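Local coordinates for protein N-alpha-acetyltransferase 35, NatC auxiliary subunit (Saccharomyces cerevisiae, PDB 6YGA) that serves as an auxiliary subunit of the NatC N-terminal acetyltransferase, which acetylates the N-terminal Met of the L-A virus Gag protein, at residues L553-Q558 and F632-V637; F559-S564 and L610-I615; A684-N688 and P723-L727. All blocks are in the same frame, centred on the assembly; numbering follows the deposited sequence.

Contact 1 of 3, residues L553-Q558 and F632-V637. With EDO (1,2-ethanediol), chain Y.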
# COMPACT_ATOMS: atom_id res chain seq x y z
N LEU B 553 18.23 13.58 -19.27
CA LEU B 553 19.57 13.80 -19.81
C LEU B 553 20.45 14.50 -18.80
O LEU B 553 21.62 14.13 -18.61
CB LEU B 553 19.48 14.60 -21.11
CG LEU B 553 20.74 14.67 -21.98
CD1 LEU B 553 21.30 13.27 -22.19
CD2 LEU B 553 20.42 15.31 -23.33
N ILE B 554 19.91 15.52 -18.12
CA ILE B 554 20.67 16.21 -17.09
C ILE B 554 21.13 15.23 -16.02
O ILE B 554 22.27 15.29 -15.55
CB ILE B 554 19.82 17.35 -16.49
CG1 ILE B 554 19.73 18.50 -17.49
CG2 ILE B 554 20.38 17.81 -15.15
CD1 ILE B 554 18.69 19.53 -17.14
N GLU B 555 20.26 14.29 -15.64
CA GLU B 555 20.64 13.27 -14.67
C GLU B 555 21.73 12.35 -15.23
O GLU B 555 22.67 11.99 -14.51
CB GLU B 555 19.41 12.47 -14.25
CG GLU B 555 18.35 13.29 -13.52
CD GLU B 555 18.60 13.39 -12.03
OE1 GLU B 555 19.77 13.32 -11.60
OE2 GLU B 555 17.61 13.54 -11.28
N VAL B 556 21.61 11.97 -16.50
CA VAL B 556 22.60 11.09 -17.12
C VAL B 556 23.97 11.77 -17.15
O VAL B 556 24.99 11.17 -16.82
CB VAL B 556 22.14 10.66 -18.52
CG1 VAL B 556 23.27 9.99 -19.29
CG2 VAL B 556 20.94 9.73 -18.42
N PHE B 557 24.01 13.05 -17.55
CA PHE B 557 25.27 13.79 -17.54
C PHE B 557 25.85 13.87 -16.13
O PHE B 557 27.06 13.69 -15.94
CB PHE B 557 25.07 15.19 -18.11
CG PHE B 557 25.27 15.28 -19.59
CD1 PHE B 557 26.54 15.18 -20.14
CD2 PHE B 557 24.19 15.48 -20.44
CE1 PHE B 557 26.72 15.26 -21.51
CE2 PHE B 557 24.37 15.56 -21.80
CZ PHE B 557 25.64 15.45 -22.34
N GLN B 558 25.00 14.13 -15.13
CA GLN B 558 25.47 14.20 -13.75
C GLN B 558 26.10 12.88 -13.32
O GLN B 558 27.17 12.87 -12.70
CB GLN B 558 24.31 14.56 -12.83
CG GLN B 558 24.70 14.77 -11.38
CD GLN B 558 25.58 15.99 -11.19
OE1 GLN B 558 25.08 17.09 -10.95
NE2 GLN B 558 26.89 15.81 -11.30
N PHE B 632 26.39 22.26 -20.20
CA PHE B 632 25.11 21.74 -20.68
C PHE B 632 24.09 21.66 -19.56
O PHE B 632 22.92 22.01 -19.75
CB PHE B 632 25.30 20.38 -21.34
CG PHE B 632 24.01 19.70 -21.68
CD1 PHE B 632 23.37 19.95 -22.88
CD2 PHE B 632 23.42 18.81 -20.79
CE1 PHE B 632 22.18 19.33 -23.20
CE2 PHE B 632 22.22 18.20 -21.10
CZ PHE B 632 21.60 18.46 -22.30
N ILE B 633 24.51 21.17 -18.38
CA ILE B 633 23.59 21.04 -17.25
C ILE B 633 23.01 22.39 -16.87
O ILE B 633 21.80 22.55 -16.70
CB ILE B 633 24.30 20.36 -16.07
CG1 ILE B 633 24.50 18.87 -16.35
CG2 ILE B 633 23.52 20.57 -14.77
CD1 ILE B 633 25.13 18.11 -15.20
N GLU B 634 23.88 23.40 -16.72
CA GLU B 634 23.41 24.73 -16.35
C GLU B 634 22.55 25.34 -17.45
O GLU B 634 21.52 25.96 -17.16
CB GLU B 634 24.60 25.64 -16.04
CG GLU B 634 25.56 25.08 -15.00
CD GLU B 634 26.70 26.03 -14.69
OE1 GLU B 634 26.55 27.24 -14.93
OE2 GLU B 634 27.75 25.56 -14.20
N THR B 635 22.95 25.18 -18.71
CA THR B 635 22.19 25.76 -19.81
C THR B 635 20.83 25.08 -19.96
O THR B 635 19.81 25.76 -20.13
CB THR B 635 22.98 25.66 -21.11
OG1 THR B 635 24.19 26.42 -20.99
CG2 THR B 635 22.17 26.20 -22.28
N GLU B 636 20.81 23.75 -19.88
CA GLU B 636 19.56 23.02 -20.05
C GLU B 636 18.61 23.23 -18.87
O GLU B 636 17.39 23.24 -19.06
CB GLU B 636 19.84 21.53 -20.25
CG GLU B 636 18.68 20.75 -20.83
CD GLU B 636 18.35 21.16 -22.26
OE1 GLU B 636 19.18 21.84 -22.90
OE2 GLU B 636 17.26 20.79 -22.74
N VAL B 637 19.15 23.40 -17.66
CA VAL B 637 18.29 23.69 -16.52
C VAL B 637 17.53 24.99 -16.74
O VAL B 637 16.31 25.06 -16.51
CB VAL B 637 19.11 23.71 -15.21
CG1 VAL B 637 18.38 24.49 -14.14
CG2 VAL B 637 19.38 22.29 -14.74
C1 EDO Y . 12.55 21.64 -23.27
O1 EDO Y . 11.24 21.49 -22.69
C2 EDO Y . 13.53 22.15 -22.22
O2 EDO Y . 14.76 22.49 -22.88
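I554 is the knob of this contact: its side chain sits in the hole formed by F632, I633, E636 and V637 of the facing helix. Its tip comes closest, with I554 CD1 3.7 Å from V637 CG2 and 3.9 Å from E636 CB. The helices run antiparallel, their axes 10.0 Å apart at 164°, so I633 lies level with I554 and reaches back along the groove, its CD1 4.0 Å from the backbone N of Q558. Beside this pair the rings of F557 and F632 meet obliquely, centroids 4.7 Å apart and planes at 44°, and L553 CD2 closes to 3.5 Å from F632 CZ. E636 keeps its aliphatic part in the interface, while its OE2 accepts a hydrogen bond (3.0 Å) from O2 of a 1,2-ethanediol probably left from the crystallisation liquor, and is also hydrogen-bonded to S550 OG. With nothing polar bonded between these segments, the I554 knob and the apolar and aromatic fit around it hold the helices here by shape rather than charge.

Contact 2 of 3, residues F559-S564 and L610-I615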
# COMPACT_ATOMS: atom_id res chain seq x y z
N PHE B 559 25.45 11.76 -13.65
CA PHE B 559 26.01 10.45 -13.33
C PHE B 559 27.35 10.25 -14.01
O PHE B 559 28.31 9.76 -13.39
CB PHE B 559 25.02 9.36 -13.74
CG PHE B 559 25.43 7.97 -13.33
CD1 PHE B 559 26.30 7.23 -14.11
CD2 PHE B 559 24.91 7.39 -12.18
CE1 PHE B 559 26.67 5.94 -13.74
CE2 PHE B 559 25.27 6.11 -11.81
CZ PHE B 559 26.15 5.38 -12.58
N ALA B 560 27.45 10.62 -15.29
CA ALA B 560 28.68 10.41 -16.05
C ALA B 560 29.83 11.25 -15.51
O ALA B 560 30.99 10.81 -15.56
CB ALA B 560 28.43 10.73 -17.53
N ILE B 561 29.53 12.44 -15.00
CA ILE B 561 30.56 13.24 -14.33
C ILE B 561 31.03 12.54 -13.06
O ILE B 561 32.24 12.46 -12.80
CB ILE B 561 30.02 14.66 -14.04
CG1 ILE B 561 29.86 15.44 -15.35
CG2 ILE B 561 30.93 15.40 -13.07
CD1 ILE B 561 29.11 16.75 -15.19
N LEU B 562 30.10 12.00 -12.27
CA LEU B 562 30.49 11.30 -11.06
C LEU B 562 31.35 10.08 -11.37
O LEU B 562 32.35 9.83 -10.70
CB LEU B 562 29.24 10.89 -10.26
CG LEU B 562 28.44 12.04 -9.66
CD1 LEU B 562 27.11 11.57 -9.12
CD2 LEU B 562 29.25 12.73 -8.57
N LYS B 563 30.97 9.31 -12.40
CA LYS B 563 31.78 8.15 -12.76
C LYS B 563 33.13 8.57 -13.35
O LYS B 563 34.13 7.87 -13.13
CB LYS B 563 31.03 7.25 -13.74
CG LYS B 563 31.88 6.07 -14.19
CD LYS B 563 31.12 5.04 -14.99
CE LYS B 563 32.03 3.87 -15.33
NZ LYS B 563 31.42 2.90 -16.27
N SER B 564 33.18 9.69 -14.07
CA SER B 564 34.46 10.16 -14.60
C SER B 564 35.47 10.43 -13.48
O SER B 564 36.67 10.25 -13.69
CB SER B 564 34.26 11.42 -15.44
OG SER B 564 33.42 11.17 -16.55
N LEU B 610 26.96 4.60 -21.99
CA LEU B 610 27.64 5.21 -20.84
C LEU B 610 29.09 5.54 -21.17
O LEU B 610 29.62 6.56 -20.71
CB LEU B 610 27.55 4.28 -19.63
CG LEU B 610 28.24 4.75 -18.35
CD1 LEU B 610 27.71 6.11 -17.93
CD2 LEU B 610 28.06 3.73 -17.23
N LYS B 611 29.75 4.69 -21.96
CA LYS B 611 31.15 4.93 -22.30
C LYS B 611 31.32 6.22 -23.10
O LYS B 611 32.34 6.91 -22.97
CB LYS B 611 31.72 3.75 -23.08
CG LYS B 611 33.24 3.76 -23.19
CD LYS B 611 33.78 2.51 -23.87
CE LYS B 611 33.70 2.62 -25.38
NZ LYS B 611 34.64 3.65 -25.90
N ASP B 612 30.33 6.57 -23.92
CA ASP B 612 30.40 7.81 -24.69
C ASP B 612 30.19 9.03 -23.81
O ASP B 612 30.71 10.11 -24.12
CB ASP B 612 29.38 7.79 -25.83
CG ASP B 612 29.54 6.59 -26.74
OD1 ASP B 612 30.70 6.17 -26.97
OD2 ASP B 612 28.52 6.06 -27.22
N PHE B 613 29.42 8.89 -22.73
CA PHE B 613 29.21 10.00 -21.80
C PHE B 613 30.41 10.20 -20.88
O PHE B 613 30.76 11.33 -20.55
CB PHE B 613 27.95 9.77 -20.97
CG PHE B 613 26.68 10.17 -21.66
CD1 PHE B 613 26.29 11.50 -21.68
CD2 PHE B 613 25.86 9.23 -22.25
CE1 PHE B 613 25.11 11.88 -22.30
CE2 PHE B 613 24.68 9.60 -22.87
CZ PHE B 613 24.31 10.92 -22.89
N VAL B 614 31.03 9.10 -20.43
CA VAL B 614 32.09 9.18 -19.43
C VAL B 614 33.35 9.78 -20.05
O VAL B 614 33.73 9.45 -21.18
CB VAL B 614 32.36 7.79 -18.84
CG1 VAL B 614 33.64 7.79 -18.01
CG2 VAL B 614 31.19 7.33 -17.99
N ILE B 615 33.99 10.67 -19.30
CA ILE B 615 35.22 11.32 -19.74
C ILE B 615 36.39 10.46 -19.27
O ILE B 615 36.70 10.42 -18.08
CB ILE B 615 35.33 12.75 -19.19
CG1 ILE B 615 34.02 13.50 -19.41
CG2 ILE B 615 36.48 13.49 -19.86
CD1 ILE B 615 33.94 14.80 -18.66
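Here the last turn and a half of helix 511-564 meets the end of helix 603-613 in a helix-to-helix packing within the helical, TPR-repeat-related part of NAA35, and the small residue A560 lets the two backbones come close. The A560 and V614 CA atoms are 5.0 Å apart. A560 CB is a low bump that presses on the root of F613, 3.6 Å from F613 CB, while the F613 ring swings away to pack edge-to-face on F557, one turn back along the first helix. On the other flank L610 is the larger bump: its side chain enters the hollow between F559 and K563, with L610 CD1 at the edge of the F559 ring, 4.2 Å from F559 CD1, and L610 CD2 3.6 Å from K563 NZ, which also makes a long, weak ion pair with D569. The extended K563 chain lies along this side, its CD 3.8 Å from V614 CG2, so V614 fits between K563 and S564. V614 is also where the backbone leaves helical geometry, and the chain then runs past S564, whose CA is 5.3 Å from that of I615. I615 packs against F622 and K625 of helix 619-653. The S564 hydroxyl makes the polar clasp: OG donates to the carbonyl O of A560 one turn earlier (2.6 Å) and accepts a hydrogen bond from the backbone N of I615 at 2.9 Å.

Contact 3 of 3, residues A684-N688 and P723-L727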
# COMPACT_ATOMS: atom_id res chain seq x y z
N ALA B 684 17.78 22.94 -8.37
CA ALA B 684 18.65 22.21 -7.45
C ALA B 684 19.64 21.33 -8.19
O ALA B 684 20.76 21.13 -7.71
CB ALA B 684 17.80 21.38 -6.48
N LEU B 685 19.25 20.79 -9.34
CA LEU B 685 20.16 19.97 -10.13
C LEU B 685 21.36 20.79 -10.60
O LEU B 685 22.50 20.31 -10.57
CB LEU B 685 19.42 19.37 -11.33
CG LEU B 685 18.42 18.25 -11.05
CD1 LEU B 685 17.45 18.12 -12.21
CD2 LEU B 685 19.14 16.93 -10.82
N SER B 686 21.12 22.03 -11.04
CA SER B 686 22.21 22.88 -11.49
C SER B 686 23.12 23.26 -10.33
O SER B 686 24.35 23.18 -10.44
CB SER B 686 21.64 24.13 -12.17
OG SER B 686 22.67 24.97 -12.67
N VAL B 687 22.54 23.69 -9.21
CA VAL B 687 23.34 24.05 -8.04
C VAL B 687 24.18 22.87 -7.58
O VAL B 687 25.36 23.03 -7.23
CB VAL B 687 22.42 24.56 -6.91
CG1 VAL B 687 23.20 24.74 -5.61
CG2 VAL B 687 21.76 25.87 -7.32
N ASN B 688 23.61 21.67 -7.60
CA ASN B 688 24.34 20.50 -7.13
C ASN B 688 25.49 20.15 -8.07
O ASN B 688 26.54 19.69 -7.62
CB ASN B 688 23.39 19.32 -6.96
CG ASN B 688 24.11 18.04 -6.60
OD1 ASN B 688 24.58 17.88 -5.47
ND2 ASN B 688 24.19 17.11 -7.55
N PRO B 723 15.45 12.72 -8.35
CA PRO B 723 16.21 13.04 -7.15
C PRO B 723 17.56 13.65 -7.49
O PRO B 723 18.06 13.56 -8.61
CB PRO B 723 16.38 11.68 -6.46
CG PRO B 723 16.27 10.69 -7.56
CD PRO B 723 15.29 11.27 -8.54
N ILE B 724 18.16 14.28 -6.48
CA ILE B 724 19.45 14.94 -6.64
C ILE B 724 20.55 13.95 -6.27
O ILE B 724 20.58 13.44 -5.14
CB ILE B 724 19.53 16.21 -5.77
CG1 ILE B 724 18.31 17.10 -5.99
CG2 ILE B 724 20.81 16.98 -6.07
CD1 ILE B 724 18.19 17.65 -7.38
N GLN B 725 21.45 13.69 -7.21
CA GLN B 725 22.58 12.78 -6.97
C GLN B 725 23.62 13.53 -6.16
O GLN B 725 24.38 14.34 -6.70
CB GLN B 725 23.14 12.27 -8.29
CG GLN B 725 22.12 11.52 -9.14
CD GLN B 725 22.68 11.04 -10.47
OE1 GLN B 725 23.64 10.27 -10.51
NE2 GLN B 725 22.07 11.50 -11.56
N THR B 726 23.67 13.26 -4.85
CA THR B 726 24.41 14.06 -3.89
C THR B 726 25.63 13.32 -3.36
O THR B 726 25.55 12.14 -3.03
CB THR B 726 23.49 14.45 -2.72
OG1 THR B 726 22.27 14.99 -3.23
CG2 THR B 726 24.17 15.49 -1.82
N LEU B 727 26.75 14.03 -3.30
CA LEU B 727 27.95 13.51 -2.65
C LEU B 727 27.78 13.57 -1.14
O LEU B 727 27.16 14.50 -0.62
CB LEU B 727 29.18 14.31 -3.06
CG LEU B 727 29.70 14.06 -4.46
CD1 LEU B 727 30.97 14.86 -4.72
CD2 LEU B 727 29.95 12.58 -4.64
O HOH W 1 26.79 16.85 -3.80
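P723 leads into the strand with its CA-to-CB bond pointing away from the helix, offering mainly its carbonyl, whose O lies 4.2 Å from L685 CD2. The next residue, I724, makes the main apolar contact: its side chain points at helix 684-688, and CD1 settles against two neighbours at once, 3.6 Å from L685 CD2 and 3.9 Å from A684 CB. I724 CG2, meanwhile, packs 3.5 Å from N688 CG, so one isoleucine spans a full helical turn from A684 to N688. At Q725 the contact becomes polar. The amide ND2 of N688 donates to the Q725 backbone O at 2.9 Å, while the Q725 side chain leaves this interface, its NE2 hydrogen-bonding E555 OE1 on helix 511-564. T726 only brushes the helix, its CA 4.1 Å from N688 OD1, and its backbone bonds to E711 on the partner strand. L727 is joined to the helix through water: its backbone N donates to a water at 2.9 Å, and that water donates to N688 OD1 at 3.0 Å. N688 thus uses both ends of its amide group to hold backbone positions two residues apart, Q725 O directly and L727 N through the water. The strand runs at 26° to the helix, with their axes 8.7 Å apart, and L685 also touches L551 and E555 of helix 511-564. The arrangement is that of a two-stranded antiparallel beta-hairpin, 708-713 with 724-729, held against the helical bundle by I724 packing and by direct and water-mediated bonds from N688.

Overall arrangement
Helix 511-564 is met first, and its final turns serve both contact 2 and contact 1. The chain then returns through helix 603-613, where contact 2 closes the shorter loop, and goes on into helix 619-653, where contact 1 closes a longer loop with contact 2 nested inside. F613 joins the two by packing on L553, V556 and F557. Contact 3 follows in series: it opens on helix 668-701 and closes when the C-terminal strand 724-729 comes back beside it. Q725 bonds to E555, and L562 packs on L727, so the hairpin strand also leans on helix 511-564, which ties three later helices and the strand together.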